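Local atomic coordinates of cyclopropane mycolic acid synthase 3 (Mycobacterium tuberculosis, PDB entry 1L1E), a protein that catalyses, probably, the conversion of a double bond in mycolic acids to a cyclopropane ring, using S-adenosyl-L-methionine as the one-carbon donor. Residues T168-T173 with P206-V211. Numbering follows the deposited sequence.
Sequences TIVRPT and PSIPTV
Pro206 O receives the N-H of Arg171 at 2.9 Å (N-H...O 156°), with the donor tilted 22° from the carbonyl plane. The same oxygen also meets the alpha carbon of Val170, a C-H...O contact with Val170 CA 3.2 Å from Pro206 O. Arg171 CB, CG and CD all lie on one side of Pro206 O, 3.9 to 4.0 Å off, and the NH1 of that side chain bonds to Leu205 O. One residue on, the two backbones part and a water bridges them, donating to Arg171 O and accepting from Ile208 N at 2.8 Å. That N-H belongs to the first turn of helix 208-216, where no helical acceptor is available. Ser207 suits the N-cap because its short side chain holds OG between the backbone N and the carbonyl carbon (chi1 73°), where OG takes the N-H of Thr210 at 3.2 Å. Pro206 has no N-H to offer; its ring meets Ile169 O with carbon, CD at 3.5 Å, and that buried oxygen has no hydrogen-bond partner. Branched Val170 and Ile208 close the apolar side, their side chains crossing obliquely with Val170 CG2 4.1 Å from Ile208 CG1. The chain, as it leaves strand 163-170 of the central sheet of this Rossmann-like methyltransferase fold, near the carbonate pocket that Thr168 and Ile169 help to line, is thus tied to the start of helix 208-216 chiefly through main-chain polar groups, one direct bond and one water bridge, with apolar side chains packed alongside.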
# COMPACT_ATOMS: atom_id res chain seq x y z
N THR A 168 4.09 -4.04 2.00
CA THR A 168 2.90 -4.82 2.31
C THR A 168 2.83 -5.24 3.77
O THR A 168 3.85 -5.33 4.46
CB THR A 168 2.87 -6.12 1.46
OG1 THR A 168 2.82 -5.77 0.08
CG2 THR A 168 1.67 -6.97 1.81
N ILE A 169 1.60 -5.49 4.22
CA ILE A 169 1.33 -5.96 5.56
C ILE A 169 1.86 -7.39 5.58
O ILE A 169 1.75 -8.11 4.58
CB ILE A 169 -0.21 -5.99 5.84
CG1 ILE A 169 -0.72 -4.57 6.08
CG2 ILE A 169 -0.55 -6.90 7.03
CD1 ILE A 169 -2.24 -4.45 6.05
N VAL A 170 2.47 -7.79 6.69
CA VAL A 170 2.99 -9.17 6.82
C VAL A 170 2.70 -9.70 8.22
O VAL A 170 2.45 -8.93 9.15
CB VAL A 170 4.51 -9.21 6.61
CG1 VAL A 170 4.92 -8.75 5.21
CG2 VAL A 170 5.27 -8.32 7.59
N ARG A 171 2.73 -11.01 8.34
CA ARG A 171 2.50 -11.68 9.62
C ARG A 171 3.84 -11.87 10.33
O ARG A 171 4.81 -12.36 9.73
CB ARG A 171 1.81 -13.02 9.39
CG ARG A 171 0.39 -12.87 8.85
CD ARG A 171 0.00 -13.97 7.87
NE ARG A 171 -0.55 -15.15 8.54
CZ ARG A 171 -1.47 -15.96 7.99
NH1 ARG A 171 -1.94 -15.73 6.76
NH2 ARG A 171 -1.97 -17.04 8.60
N PRO A 172 3.96 -11.51 11.61
CA PRO A 172 5.22 -11.63 12.31
C PRO A 172 5.73 -13.05 12.27
O PRO A 172 4.88 -14.00 12.22
CB PRO A 172 4.91 -11.16 13.71
CG PRO A 172 3.45 -10.75 13.75
CD PRO A 172 2.85 -10.97 12.40
N THR A 173 7.05 -13.15 12.28
CA THR A 173 7.77 -14.44 12.25
C THR A 173 7.70 -15.10 13.62
O THR A 173 7.18 -14.52 14.58
CB THR A 173 9.25 -14.21 11.92
OG1 THR A 173 9.90 -15.46 11.72
CG2 THR A 173 10.01 -13.49 13.04
N PRO A 206 0.61 -12.24 3.81
CA PRO A 206 1.73 -13.18 3.74
C PRO A 206 2.67 -13.15 4.93
O PRO A 206 2.72 -12.16 5.67
CB PRO A 206 2.44 -12.77 2.47
CG PRO A 206 2.32 -11.27 2.53
CD PRO A 206 0.85 -11.08 2.92
N SER A 207 3.39 -14.25 5.11
CA SER A 207 4.39 -14.39 6.14
C SER A 207 5.64 -13.88 5.45
O SER A 207 5.71 -13.86 4.21
CB SER A 207 4.58 -15.86 6.54
OG SER A 207 5.27 -16.59 5.53
N ILE A 208 6.63 -13.46 6.24
CA ILE A 208 7.88 -12.97 5.67
C ILE A 208 8.58 -14.05 4.84
O ILE A 208 9.07 -13.77 3.74
CB ILE A 208 8.81 -12.44 6.79
CG1 ILE A 208 8.19 -11.18 7.40
CG2 ILE A 208 10.18 -12.11 6.22
CD1 ILE A 208 8.91 -10.66 8.63
N PRO A 209 8.64 -15.30 5.35
CA PRO A 209 9.27 -16.40 4.61
C PRO A 209 8.64 -16.62 3.23
O PRO A 209 9.33 -16.99 2.28
CB PRO A 209 9.07 -17.59 5.55
CG PRO A 209 9.25 -16.95 6.90
CD PRO A 209 8.38 -15.70 6.74
N THR A 210 7.33 -16.40 3.14
CA THR A 210 6.61 -16.56 1.88
C THR A 210 7.02 -15.50 0.85
O THR A 210 7.26 -15.82 -0.32
CB THR A 210 5.08 -16.48 2.08
OG1 THR A 210 4.61 -17.71 2.64
CG2 THR A 210 4.37 -16.24 0.77
N VAL A 211 7.08 -14.24 1.29
CA VAL A 211 7.49 -13.17 0.38
C VAL A 211 8.84 -13.57 -0.19
O VAL A 211 9.04 -13.60 -1.41
CB VAL A 211 7.64 -11.83 1.12
CG1 VAL A 211 8.23 -10.79 0.17
CG2 VAL A 211 6.30 -11.37 1.65
O HOH W 1 6.65 -13.95 9.01